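Local coordinates for putative cytoplasmic protein (Enterobacter cloacae, PDB 4HFL), which acts as a type VI secretion amidase effector, probably cutting peptide bonds in the peptidoglycan of rival bacteria, and is inhibited by its immunity protein, at residues Asn26-Val31 against Val142-Gly147; Glu36-Leu41 against Pro60-Tyr65; Tyr65-Cys70 against Ile99-Thr104; Ile128-His133 against Asn148-Asp153. One frame throughout, in Å; residues are numbered along the deposited sequence. Where two conformers were deposited one is given.

Contact 1 (Asn26-Val31 against Val142-Gly147)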
loop_
_atom_site.group_PDB
_atom_site.type_symbol
_atom_site.label_atom_id
_atom_site.label_comp_id
_atom_site.label_asym_id
_atom_site.label_seq_id
_atom_site.Cartn_x
_atom_site.Cartn_y
_atom_site.Cartn_z
ATOM N N ASN A 26 2.408 11.090 6.748
ATOM C CA ASN A 26 2.151 12.403 6.148
ATOM C C ASN A 26 1.885 12.349 4.643
ATOM O O ASN A 26 0.901 12.940 4.139
ATOM C CB ASN A 26 3.315 13.362 6.444
ATOM C CG ASN A 26 3.412 13.733 7.916
ATOM O OD1 ASN A 26 2.474 13.516 8.687
ATOM N ND2 ASN A 26 4.548 14.318 8.309
ATOM N N ARG A 27 2.749 11.637 3.912
ATOM C CA ARG A 27 2.493 11.466 2.473
ATOM C C ARG A 27 1.155 10.725 2.214
ATOM O O ARG A 27 0.330 11.111 1.335
ATOM C CB ARG A 27 3.673 10.757 1.777
ATOM C CG ARG A 27 5.059 11.400 1.995
ATOM C CD ARG A 27 5.270 12.736 1.214
ATOM N NE ARG A 27 4.566 13.851 1.846
ATOM C CZ ARG A 27 4.962 14.448 2.964
ATOM N NH1 ARG A 27 6.068 14.042 3.582
ATOM N NH2 ARG A 27 4.244 15.449 3.472
ATOM N N PHE A 28 0.925 9.672 2.997
ATOM C CA PHE A 28 -0.327 8.927 2.851
ATOM C C PHE A 28 -1.523 9.852 3.068
ATOM O O PHE A 28 -2.485 9.835 2.288
ATOM C CB PHE A 28 -0.409 7.732 3.800
ATOM C CG PHE A 28 -1.501 6.737 3.428
ATOM C CD1 PHE A 28 -1.182 5.516 2.858
ATOM C CD2 PHE A 28 -2.846 7.040 3.641
ATOM C CE1 PHE A 28 -2.185 4.595 2.511
ATOM C CE2 PHE A 28 -3.851 6.129 3.300
ATOM C CZ PHE A 28 -3.518 4.911 2.743
ATOM N N LYS A 29 -1.466 10.653 4.128
ATOM C CA LYS A 29 -2.515 11.627 4.382
ATOM C C LYS A 29 -2.726 12.449 3.132
ATOM O O LYS A 29 -3.873 12.660 2.724
ATOM C CB LYS A 29 -2.171 12.540 5.571
ATOM C CG LYS A 29 -2.601 11.979 6.933
ATOM C CD LYS A 29 -2.721 13.086 7.989
ATOM C CE LYS A 29 -3.654 12.669 9.128
ATOM N NZ LYS A 29 -3.767 13.714 10.194
ATOM N N GLU A 30 -1.627 12.882 2.504
ATOM C CA GLU A 30 -1.763 13.634 1.247
ATOM C C GLU A 30 -2.557 12.881 0.177
ATOM O O GLU A 30 -3.300 13.504 -0.592
ATOM C CB GLU A 30 -0.402 14.055 0.689
ATOM C CG GLU A 30 0.295 15.154 1.489
ATOM C CD GLU A 30 1.772 15.255 1.162
ATOM O OE1 GLU A 30 2.267 14.458 0.336
ATOM O OE2 GLU A 30 2.444 16.134 1.731
ATOM N N VAL A 31 -2.417 11.558 0.100
ATOM C CA VAL A 31 -3.290 10.852 -0.882
ATOM C C VAL A 31 -4.497 10.028 -0.361
ATOM O O VAL A 31 -4.997 9.146 -1.069
ATOM C CB VAL A 31 -2.480 9.987 -1.886
ATOM C CG1 VAL A 31 -1.695 10.865 -2.822
ATOM C CG2 VAL A 31 -1.550 9.037 -1.139
ATOM N N VAL A 142 -3.086 -2.652 1.225
ATOM C CA VAL A 142 -1.858 -2.226 1.873
ATOM C C VAL A 142 -2.109 -0.847 2.466
ATOM O O VAL A 142 -2.672 0.024 1.798
ATOM C CB VAL A 142 -0.713 -2.156 0.856
ATOM C CG1 VAL A 142 0.563 -1.675 1.530
ATOM C CG2 VAL A 142 -0.500 -3.510 0.196
ATOM N N THR A 143 -1.713 -0.646 3.718
ATOM C CA THR A 143 -2.005 0.637 4.375
ATOM C C THR A 143 -0.999 0.871 5.494
ATOM O O THR A 143 -0.010 0.125 5.616
ATOM C CB THR A 143 -3.481 0.680 4.914
ATOM O OG1 THR A 143 -3.812 2.005 5.350
ATOM C CG2 THR A 143 -3.675 -0.297 6.075
ATOM N N LEU A 144 -1.229 1.902 6.301
ATOM C CA LEU A 144 -0.375 2.158 7.464
ATOM C C LEU A 144 -1.198 1.933 8.719
ATOM O O LEU A 144 -2.406 2.177 8.713
ATOM C CB LEU A 144 0.135 3.600 7.471
ATOM C CG LEU A 144 0.899 4.053 6.224
ATOM C CD1 LEU A 144 1.270 5.520 6.329
ATOM C CD2 LEU A 144 2.153 3.223 6.028
ATOM N N TRP A 145 -0.531 1.499 9.788
ATOM C CA TRP A 145 -1.165 1.204 11.075
ATOM C C TRP A 145 -0.403 1.959 12.162
ATOM O O TRP A 145 0.819 1.896 12.201
ATOM C CB TRP A 145 -1.108 -0.315 11.320
ATOM C CG TRP A 145 -1.290 -0.747 12.748
ATOM C CD1 TRP A 145 -0.307 -1.100 13.632
ATOM C CD2 TRP A 145 -2.533 -0.889 13.453
ATOM N NE1 TRP A 145 -0.865 -1.459 14.842
ATOM C CE2 TRP A 145 -2.226 -1.338 14.758
ATOM C CE3 TRP A 145 -3.873 -0.696 13.103
ATOM C CZ2 TRP A 145 -3.214 -1.581 15.718
ATOM C CZ3 TRP A 145 -4.851 -0.938 14.052
ATOM C CH2 TRP A 145 -4.517 -1.364 15.349
ATOM N N ASN A 146 -1.108 2.683 13.028
ATOM C CA ASN A 146 -0.432 3.536 14.010
ATOM C C ASN A 146 -0.510 2.992 15.433
ATOM O O ASN A 146 -0.112 3.676 16.386
ATOM C CB ASN A 146 -0.976 4.984 13.967
ATOM C CG ASN A 146 -2.345 5.123 14.639
ATOM O OD1 ASN A 146 -3.025 4.131 14.918
ATOM N ND2 ASN A 146 -2.757 6.363 14.892
ATOM N N GLY A 147 -1.035 1.775 15.584
ATOM C CA GLY A 147 -1.181 1.185 16.907
ATOM C C GLY A 147 -2.631 1.158 17.345
ATOM O O GLY A 147 -2.975 0.508 18.343
#

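Contact 2 (Glu36-Leu41 against Pro60-Tyr65)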
loop_
_atom_site.group_PDB
_atom_site.type_symbol
_atom_site.label_atom_id
_atom_site.label_comp_id
_atom_site.label_asym_id
_atom_site.label_seq_id
_atom_site.Cartn_x
_atom_site.Cartn_y
_atom_site.Cartn_z
ATOM N N GLU A 36 -10.624 8.295 -7.927
ATOM C CA GLU A 36 -10.755 9.314 -8.961
ATOM C C GLU A 36 -10.142 10.640 -8.502
ATOM O O GLU A 36 -9.528 11.350 -9.295
ATOM C CB GLU A 36 -12.211 9.461 -9.443
ATOM C CG GLU A 36 -13.300 9.151 -8.406
ATOM C CD GLU A 36 -13.647 7.660 -8.290
ATOM O OE1 GLU A 36 -13.879 6.989 -9.325
ATOM O OE2 GLU A 36 -13.702 7.161 -7.148
ATOM N N GLN A 37 -10.274 10.943 -7.213
ATOM C CA GLN A 37 -9.611 12.105 -6.615
ATOM C C GLN A 37 -8.079 11.938 -6.570
ATOM O O GLN A 37 -7.320 12.918 -6.727
ATOM C CB GLN A 37 -10.172 12.367 -5.212
ATOM C CG GLN A 37 -11.556 13.012 -5.182
ATOM C CD GLN A 37 -11.537 14.454 -5.646
ATOM O OE1 GLN A 37 -11.512 14.734 -6.845
ATOM N NE2 GLN A 37 -11.550 15.382 -4.696
ATOM N N VAL A 38 -7.638 10.694 -6.367
ATOM C CA VAL A 38 -6.217 10.339 -6.402
ATOM C C VAL A 38 -5.630 10.599 -7.792
ATOM O O VAL A 38 -4.516 11.110 -7.916
ATOM C CB VAL A 38 -5.988 8.856 -5.987
ATOM C CG1 VAL A 38 -4.578 8.405 -6.297
ATOM C CG2 VAL A 38 -6.289 8.653 -4.499
ATOM N N GLY A 39 -6.378 10.250 -8.836
ATOM C CA GLY A 39 -5.937 10.539 -10.193
ATOM C C GLY A 39 -5.955 12.030 -10.464
ATOM O O GLY A 39 -4.984 12.610 -10.965
ATOM N N LYS A 40 -7.074 12.649 -10.107
ATOM C CA LYS A 40 -7.253 14.084 -10.221
ATOM C C LYS A 40 -6.168 14.871 -9.488
ATOM O O LYS A 40 -5.970 16.054 -9.761
ATOM C CB LYS A 40 -8.642 14.469 -9.711
ATOM C CG LYS A 40 -9.719 14.540 -10.806
ATOM C CD LYS A 40 -9.805 13.293 -11.672
ATOM C CE LYS A 40 -10.641 13.549 -12.910
ATOM N NZ LYS A 40 -9.847 14.205 -13.986
ATOM N N LEU A 41 -5.466 14.210 -8.566
ATOM C CA LEU A 41 -4.348 14.834 -7.851
ATOM C C LEU A 41 -2.981 14.527 -8.472
ATOM O O LEU A 41 -2.188 15.431 -8.724
ATOM C CB LEU A 41 -4.337 14.396 -6.387
ATOM C CG LEU A 41 -3.076 14.846 -5.655
ATOM C CD1 LEU A 41 -3.307 16.189 -5.016
ATOM C CD2 LEU A 41 -2.626 13.835 -4.622
ATOM N N PRO A 60 -2.540 0.573 -4.456
ATOM C CA PRO A 60 -1.132 0.482 -4.883
ATOM C C PRO A 60 -0.567 1.806 -5.389
ATOM O O PRO A 60 0.652 2.019 -5.313
ATOM C CB PRO A 60 -1.179 -0.551 -6.023
ATOM C CG PRO A 60 -2.625 -0.509 -6.523
ATOM C CD PRO A 60 -3.433 -0.256 -5.298
ATOM N N ILE A 61 -1.437 2.689 -5.883
ATOM C CA ILE A 61 -1.004 3.995 -6.379
ATOM C C ILE A 61 -0.650 4.906 -5.205
ATOM O O ILE A 61 0.384 5.589 -5.218
ATOM C CB ILE A 61 -2.089 4.649 -7.269
ATOM C CG1 ILE A 61 -2.642 3.629 -8.271
ATOM C CG2 ILE A 61 -1.534 5.880 -7.996
ATOM C CD1 ILE A 61 -3.839 4.125 -9.087
ATOM N N ARG A 62 -1.517 4.909 -4.192
ATOM C CA ARG A 62 -1.258 5.599 -2.935
ATOM C C ARG A 62 0.076 5.146 -2.375
ATOM O O ARG A 62 0.959 5.963 -2.086
ATOM C CB ARG A 62 -2.324 5.236 -1.900
ATOM C CG ARG A 62 -3.683 5.892 -2.084
ATOM C CD ARG A 62 -4.498 5.733 -0.800
ATOM N NE ARG A 62 -5.919 5.981 -1.019
ATOM C CZ ARG A 62 -6.862 5.047 -0.954
ATOM N NH1 ARG A 62 -6.537 3.793 -0.667
ATOM N NH2 ARG A 62 -8.133 5.364 -1.180
ATOM N N MET A 63 0.222 3.833 -2.208
ATOM C CA MET A 63 1.456 3.306 -1.611
ATOM C C MET A 63 2.706 3.594 -2.449
ATOM O O MET A 63 3.814 3.767 -1.910
ATOM C CB MET A 63 1.307 1.810 -1.371
ATOM C CG MET A 63 0.332 1.477 -0.253
ATOM S SD MET A 63 0.645 2.288 1.349
ATOM C CE MET A 63 2.422 2.052 1.560
ATOM N N SER A 64 2.524 3.644 -3.769
ATOM C CA SER A 64 3.608 4.039 -4.672
ATOM C C SER A 64 4.001 5.479 -4.411
ATOM O O SER A 64 5.195 5.808 -4.407
ATOM C CB SER A 64 3.179 3.871 -6.137
ATOM O OG SER A 64 2.948 2.500 -6.440
ATOM N N TYR A 65 3.009 6.348 -4.196
ATOM C CA TYR A 65 3.301 7.759 -3.891
ATOM C C TYR A 65 4.076 7.864 -2.564
ATOM O O TYR A 65 5.102 8.573 -2.466
ATOM C CB TYR A 65 2.006 8.590 -3.852
ATOM C CG TYR A 65 2.178 10.004 -3.320
ATOM C CD1 TYR A 65 2.549 11.042 -4.163
ATOM C CD2 TYR A 65 1.959 10.301 -1.977
ATOM C CE1 TYR A 65 2.708 12.330 -3.689
ATOM C CE2 TYR A 65 2.127 11.598 -1.488
ATOM C CZ TYR A 65 2.499 12.606 -2.350
ATOM O OH TYR A 65 2.664 13.903 -1.884
#

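Contact 3 (Tyr65-Cys70 against Ile99-Thr104)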
loop_
_atom_site.group_PDB
_atom_site.type_symbol
_atom_site.label_atom_id
_atom_site.label_comp_id
_atom_site.label_asym_id
_atom_site.label_seq_id
_atom_site.Cartn_x
_atom_site.Cartn_y
_atom_site.Cartn_z
ATOM N N TYR A 65 3.009 6.348 -4.196
ATOM C CA TYR A 65 3.301 7.759 -3.891
ATOM C C TYR A 65 4.076 7.864 -2.564
ATOM O O TYR A 65 5.102 8.573 -2.466
ATOM C CB TYR A 65 2.006 8.590 -3.852
ATOM C CG TYR A 65 2.178 10.004 -3.320
ATOM C CD1 TYR A 65 2.549 11.042 -4.163
ATOM C CD2 TYR A 65 1.959 10.301 -1.977
ATOM C CE1 TYR A 65 2.708 12.330 -3.689
ATOM C CE2 TYR A 65 2.127 11.598 -1.488
ATOM C CZ TYR A 65 2.499 12.606 -2.350
ATOM O OH TYR A 65 2.664 13.903 -1.884
ATOM N N VAL A 66 3.593 7.143 -1.548
ATOM C CA VAL A 66 4.270 7.136 -0.244
ATOM C C VAL A 66 5.723 6.698 -0.375
ATOM O O VAL A 66 6.631 7.384 0.110
ATOM C CB VAL A 66 3.533 6.220 0.778
ATOM C CG1 VAL A 66 4.391 5.972 2.016
ATOM C CG2 VAL A 66 2.194 6.844 1.166
ATOM N N LEU A 67 5.945 5.555 -1.018
ATOM C CA LEU A 67 7.307 5.042 -1.173
ATOM C C LEU A 67 8.179 6.001 -1.979
ATOM O O LEU A 67 9.318 6.242 -1.613
ATOM C CB LEU A 67 7.302 3.670 -1.829
ATOM C CG LEU A 67 6.679 2.548 -0.991
ATOM C CD1 LEU A 67 6.599 1.274 -1.795
ATOM C CD2 LEU A 67 7.500 2.323 0.250
ATOM N N ASN A 68 7.638 6.562 -3.060
ATOM C CA ASN A 68 8.401 7.465 -3.924
ATOM C C ASN A 68 8.862 8.679 -3.173
ATOM O O ASN A 68 9.994 9.143 -3.358
ATOM C CB ASN A 68 7.555 7.929 -5.131
ATOM C CG ASN A 68 7.591 6.943 -6.293
ATOM O OD1 ASN A 68 8.624 6.311 -6.560
ATOM N ND2 ASN A 68 6.459 6.806 -6.993
ATOM N N TYR A 69 7.985 9.224 -2.336
ATOM C CA TYR A 69 8.350 10.475 -1.675
ATOM C C TYR A 69 9.022 10.292 -0.316
ATOM O O TYR A 69 9.447 11.263 0.315
ATOM C CB TYR A 69 7.163 11.440 -1.656
ATOM C CG TYR A 69 6.949 12.051 -3.023
ATOM C CD1 TYR A 69 7.522 13.265 -3.359
ATOM C CD2 TYR A 69 6.208 11.390 -3.993
ATOM C CE1 TYR A 69 7.342 13.823 -4.625
ATOM C CE2 TYR A 69 6.018 11.936 -5.253
ATOM C CZ TYR A 69 6.588 13.150 -5.563
ATOM O OH TYR A 69 6.398 13.679 -6.823
ATOM N N CYS A 70 9.155 9.034 0.108
ATOM C CA CYS A 70 9.905 8.705 1.318
ATOM C C CYS A 70 11.282 8.132 0.967
ATOM O O CYS A 70 12.015 7.671 1.840
ATOM C CB CYS A 70 9.119 7.719 2.192
ATOM S SG CYS A 70 7.748 8.508 3.057
ATOM N N ILE A 99 2.458 -5.619 -3.007
ATOM C CA ILE A 99 2.624 -6.651 -1.990
ATOM C C ILE A 99 3.927 -7.425 -2.200
ATOM O O ILE A 99 4.672 -7.657 -1.247
ATOM C CB ILE A 99 1.387 -7.597 -1.950
ATOM C CG1 ILE A 99 0.183 -6.862 -1.327
ATOM C CG2 ILE A 99 1.689 -8.842 -1.168
ATOM C CD1 ILE A 99 -1.130 -7.680 -1.293
ATOM N N ALA A 100 4.214 -7.811 -3.444
ATOM C CA ALA A 100 5.484 -8.483 -3.759
ATOM C C ALA A 100 6.693 -7.555 -3.602
ATOM O O ALA A 100 7.764 -7.971 -3.167
ATOM C CB ALA A 100 5.433 -9.063 -5.161
ATOM N N PHE A 101 6.508 -6.284 -3.944
ATOM C CA PHE A 101 7.589 -5.318 -3.931
ATOM C C PHE A 101 8.102 -5.030 -2.529
ATOM O O PHE A 101 9.311 -4.924 -2.320
ATOM C CB PHE A 101 7.125 -4.020 -4.575
ATOM C CG PHE A 101 8.169 -2.938 -4.587
ATOM C CD1 PHE A 101 9.429 -3.173 -5.125
ATOM C CD2 PHE A 101 7.883 -1.677 -4.080
ATOM C CE1 PHE A 101 10.396 -2.165 -5.146
ATOM C CE2 PHE A 101 8.844 -0.657 -4.102
ATOM C CZ PHE A 101 10.097 -0.903 -4.633
ATOM N N LEU A 102 7.187 -4.886 -1.576
ATOM C CA LEU A 102 7.580 -4.447 -0.234
ATOM C C LEU A 102 8.730 -5.230 0.450
ATOM O O LEU A 102 9.673 -4.613 0.958
ATOM C CB LEU A 102 6.342 -4.327 0.667
ATOM C CG LEU A 102 5.543 -3.078 0.290
ATOM C CD1 LEU A 102 4.139 -3.106 0.880
ATOM C CD2 LEU A 102 6.305 -1.835 0.763
ATOM N N PRO A 103 8.668 -6.576 0.476
ATOM C CA PRO A 103 9.789 -7.246 1.154
ATOM C C PRO A 103 11.142 -7.076 0.436
ATOM O O PRO A 103 12.194 -7.145 1.078
ATOM C CB PRO A 103 9.361 -8.722 1.175
ATOM C CG PRO A 103 8.350 -8.853 0.082
ATOM C CD PRO A 103 7.623 -7.532 0.065
ATOM N N THR A 104 11.124 -6.824 -0.869
ATOM C CA THR A 104 12.382 -6.691 -1.609
ATOM C C THR A 104 13.125 -5.426 -1.233
ATOM O O THR A 104 14.318 -5.311 -1.504
ATOM C CB THR A 104 12.162 -6.693 -3.130
ATOM O OG1 THR A 104 11.597 -5.440 -3.534
ATOM C CG2 THR A 104 11.221 -7.835 -3.531
#

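Contact 4 (Ile128-His133 against Asn148-Asp153)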
loop_
_atom_site.group_PDB
_atom_site.type_symbol
_atom_site.label_atom_id
_atom_site.label_comp_id
_atom_site.label_asym_id
_atom_site.label_seq_id
_atom_site.Cartn_x
_atom_site.Cartn_y
_atom_site.Cartn_z
ATOM N N ILE A 128 1.307 -2.135 6.890
ATOM C CA ILE A 128 0.600 -3.402 7.061
ATOM C C ILE A 128 -0.124 -3.833 5.771
ATOM O O ILE A 128 -0.735 -3.006 5.086
ATOM C CB ILE A 128 -0.352 -3.350 8.300
ATOM C CG1 ILE A 128 -0.800 -4.753 8.716
ATOM C CG2 ILE A 128 -1.563 -2.439 8.045
ATOM C CD1 ILE A 128 -1.500 -4.762 10.079
ATOM N N ILE A 129 -0.019 -5.120 5.438
ATOM C CA ILE A 129 -0.706 -5.709 4.287
ATOM C C ILE A 129 -1.720 -6.741 4.775
ATOM O O ILE A 129 -1.351 -7.701 5.462
ATOM C CB ILE A 129 0.272 -6.504 3.389
ATOM C CG1 ILE A 129 1.390 -5.613 2.836
ATOM C CG2 ILE A 129 -0.485 -7.220 2.262
ATOM C CD1 ILE A 129 2.470 -6.421 2.113
ATOM N N PHE A 130 -2.977 -6.576 4.376
ATOM C CA PHE A 130 -4.031 -7.527 4.693
ATOM C C PHE A 130 -4.357 -8.286 3.420
ATOM O O PHE A 130 -4.720 -7.672 2.441
ATOM C CB PHE A 130 -5.300 -6.775 5.098
ATOM C CG PHE A 130 -5.148 -5.922 6.329
ATOM C CD1 PHE A 130 -5.164 -6.491 7.594
ATOM C CD2 PHE A 130 -5.008 -4.544 6.218
ATOM C CE1 PHE A 130 -5.042 -5.700 8.731
ATOM C CE2 PHE A 130 -4.894 -3.751 7.347
ATOM C CZ PHE A 130 -4.909 -4.331 8.609
ATOM N N THR A 131 -4.266 -9.613 3.412
ATOM C CA THR A 131 -4.683 -10.345 2.214
ATOM C C THR A 131 -5.804 -11.286 2.553
ATOM O O THR A 131 -5.991 -11.634 3.712
ATOM C CB THR A 131 -3.549 -11.150 1.594
ATOM O OG1 THR A 131 -2.978 -11.983 2.606
ATOM C CG2 THR A 131 -2.476 -10.214 1.025
ATOM N N GLY A 132 -6.561 -11.688 1.540
ATOM C CA GLY A 132 -7.669 -12.591 1.760
ATOM C C GLY A 132 -8.369 -12.890 0.454
ATOM O O GLY A 132 -7.735 -12.962 -0.609
ATOM N N HIS A 133 -9.678 -13.089 0.508
ATOM C CA HIS A 133 -10.401 -13.355 -0.723
ATOM C C HIS A 133 -11.792 -12.749 -0.688
ATOM O O HIS A 133 -12.364 -12.521 0.379
ATOM C CB HIS A 133 -10.485 -14.866 -0.984
ATOM C CG HIS A 133 -11.117 -15.635 0.131
ATOM N ND1 HIS A 133 -12.482 -15.744 0.281
ATOM C CD2 HIS A 133 -10.570 -16.330 1.158
ATOM C CE1 HIS A 133 -12.749 -16.476 1.349
ATOM N NE2 HIS A 133 -11.605 -16.836 1.904
ATOM N N ASN A 148 -3.489 1.859 16.597
ATOM C CA ASN A 148 -4.911 1.956 16.950
ATOM C C ASN A 148 -5.823 2.036 15.727
ATOM O O ASN A 148 -6.925 1.450 15.704
ATOM C CB ASN A 148 -5.147 3.154 17.888
ATOM C CG ASN A 148 -6.512 3.127 18.546
ATOM O OD1 ASN A 148 -7.102 2.059 18.773
ATOM N ND2 ASN A 148 -7.032 4.310 18.855
ATOM N N ILE A 149 -5.373 2.772 14.713
ATOM C CA ILE A 149 -6.136 2.905 13.470
ATOM C C ILE A 149 -5.254 2.652 12.243
ATOM O O ILE A 149 -4.026 2.700 12.320
ATOM C CB ILE A 149 -6.779 4.307 13.333
ATOM C CG1 ILE A 149 -5.715 5.393 13.372
ATOM C CG2 ILE A 149 -7.810 4.534 14.431
ATOM C CD1 ILE A 149 -6.191 6.765 12.836
ATOM N N CYS A 150 -5.890 2.395 11.110
ATOM C CA CYS A 150 -5.198 2.408 9.825
ATOM C C CYS A 150 -5.360 3.765 9.166
ATOM O O CYS A 150 -6.297 4.493 9.487
ATOM C CB CYS A 150 -5.734 1.318 8.906
ATOM S SG CYS A 150 -5.295 -0.337 9.459
ATOM N N SER A 151 -4.443 4.115 8.260
ATOM C CA SER A 151 -4.490 5.421 7.600
ATOM C C SER A 151 -5.673 5.536 6.648
ATOM O O SER A 151 -6.077 6.641 6.281
ATOM C CB SER A 151 -3.179 5.726 6.869
ATOM O OG SER A 151 -2.725 4.614 6.121
ATOM N N ASP A 152 -6.227 4.401 6.233
ATOM C CA ASP A 152 -7.497 4.444 5.509
ATOM C C ASP A 152 -8.524 3.459 6.074
ATOM O O ASP A 152 -9.458 3.870 6.765
ATOM C CB ASP A 152 -7.326 4.345 3.977
ATOM C CG ASP A 152 -6.628 3.063 3.515
ATOM O OD1 ASP A 152 -6.287 2.170 4.331
ATOM O OD2 ASP A 152 -6.443 2.937 2.292
ATOM N N ASP A 153 -8.358 2.174 5.786
ATOM C CA ASP A 153 -9.220 1.163 6.387
ATOM C C ASP A 153 -8.400 -0.064 6.766
ATOM O O ASP A 153 -7.540 -0.506 5.997
ATOM C CB ASP A 153 -10.353 0.762 5.433
ATOM C CG ASP A 153 -11.342 1.892 5.179
ATOM O OD1 ASP A 153 -11.227 2.555 4.127
ATOM O OD2 ASP A 153 -12.241 2.116 6.020
#

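Contact 1 (Asn26-Val31 against Val142-Gly147)
Phe28 on helix 21-30 reaches across to Leu144 and Thr143 on strand 138-145, an outermost strand of the four-stranded antiparallel sheet. Its CB lies 3.8 Å from Leu144 CD1, the shortest approach between the two segments, and the next atom, CG, is still beside that methyl at 4.2 Å. With CG anti to the backbone N (chi1 -165°), the ring swings past Leu144, the two side chains running in opposite directions. At the far end the ring comes to Thr143: CZ is 3.9 Å from Thr143 OG1, with CE1 slightly farther. Both neighbours approach the ring obliquely. A flat, wide side chain suits this place because one residue spans two consecutive strand positions, and branched Leu144 is long enough to bring a methyl to the helix while also packing on Ala24 and Trp25. Thr143 OG1 has its polar partners in the loop after the strand, where it is hydrogen-bonded to Asp152 OD1 and Ser151 OG. The aromatic tip therefore borders a hydroxyl that is already satisfied. Helix and strand are thus held by burial and van der Waals contact, which impose little direction of their own, while the hydrogen bonds of Thr143 OG1 run from strand to loop.

Contact 2 (Glu36-Leu41 against Pro60-Tyr65)
Val38 of helix 35-42 packs against Ile61 and Arg62 of helix 59-69, joining two helices of the helical half of a fold consistent with the papain-like one of clan CA peptidases. Along 36-41, Glu36 belongs to the helix backbone, its O accepting Lys40 N at 2.9 Å. Gln37, one residue on, is turned to the outer side. Val38 then carries the contact. Its CG1, anti to the backbone N (chi1 168°), meets Ile61 CG2 at 4.3 Å, methyl against methyl, while CG2 comes obliquely to the guanidinium of Arg62, 4.4 Å from NE. Beta-branched valine is short and broad, so it can offer one methyl to each neighbour where the two segments come nearest, Val38 CA to Arg62 CA 7.7 Å. Gly39 and Lys40 belong to the side facing helix 44-52: Gly39 O bonds Gln47 NE2, and Lys40 NZ forms a salt bridge with Asp51. Leu41, at the end, points its CB toward 60-65 but packs on Val31 instead. Across the interface Arg62 is drawn out long, with chi2 at -165° and chi3 at -163°, and the extended chain carries the guanidinium alongside Val38, where NH2 is hydrogen-bonded to Val33 O and NE makes a weak bond to Val31 O. Ile61 supplies the oily half of the surface. At the start of its segment Pro60 O accepts two donors of Ser64, one turn further on, from opposite faces of its plane: Ser64 OG at 2.6 Å and Ser64 N at 2.9 Å.

Contact 3 (Tyr65-Cys70 against Ile99-Thr104)
Leu67 presents one methyl to both Phe101 and Leu102, and these two partners meet it in different ways. The methyl meets Phe101 at the ring edge: Leu67 CD1 lies near the ring plane, 3.8 Å from Phe101 CE2 and 3.9 Å from CD2, thus beside a ring bond and not over a face. The two side chains run antiparallel alongside one another, and because CG of Phe101 is anti to its backbone N (chi1 179°), the ring is carried out to the flank of Leu67. Leu102 starts off turned aside, yet its end bends back, bringing CD2 to 4.0 Å from the same Leu67 CD1. A leucine here is long enough to bridge the two segments, where Leu67 CA and Leu102 CA, the nearest pair, are 9.5 Å apart, while the flat phenylalanine and the forked leucine offer two shapes for its methyl to lie against. This is helix-helix packing, helix 59-69 on helix 95-106, buried in the interior and apolar throughout. Phe101 also meets Tyr80 edge to face, and Leu102 reaches Ile129, so helix 95-106 rests on strand 126-133 as well. Directly after the contact residues, Pro103 has no N-H to give to the preceding turn, and the helix kinks. Beyond it, Thr104 turns its hydroxyl back to the chain: OG1 donates to Phe101 O at 2.6 Å, in the carbonyl plane and on a lone pair.

Contact 4 (Ile128-His133 against Asn148-Asp153)
The ring of Phe130 has Ile128 CG1 over one face, 4.1 Å above the plane and shifted toward the rim, while Cys150 comes up to its edge. Cys150 SG lies near the ring plane, 4.0 Å from Phe130 CE2 and 4.1 Å from CZ, so it sits beside the bond joining them. Measured to the ring centroid, SG is 5.2 Å away and 81° off the normal, a sulfur-aromatic contact of the edge type. Such an approach suits a polarisable sulfur, whose electron density can face the slightly positive C-H rim. The backbone adds a looser neighbour: Asp153 O approaches obliquely, 4.4 Å from CE2. Phe130 gets there with CG beside its backbone N (chi1 -62°), which sends the ring off the strand toward the loop. The sulfur is also tied by its disulfide to Cys154, which itself touches Phe130, and Phe156 meets the ring edge to face. The disulfide braces the loop internally, while the edge contact with Phe130 sets the irregular segment 148-153 against the sheet. Strand 126-133 runs between strands 166-174 and 138-145, with backbone hydrogen bonds to the latter between Phe130 and His141 and between Ile128 and Thr143. The loop folds back beside strand 138-145, where Cys150 packs on Thr143, and Ser151 and Asp152 carry it on to Phe28 of helix 21-30.

From the N terminus, helix 21-30 opens contact 1, which closes only at strand 138-145 and so encloses most of the chain. Contacts 2 and 3 both fall within that span, one after the other: contact 2 joins helix 35-42 to the start of helix 59-69, and contact 3 joins the far end of that helix to helix 95-106, Tyr65 belonging to both. Contact 4 opens at strand 126-133 before contact 1 has closed and ends in the loop after it, so the two cross. A salt bridge from Arg62 NH1 to Asp152 OD2 links contacts 2 and 4, and Ile99 packing on Ile129 links contacts 3 and 4, binding helices, sheet and disulfide loop together.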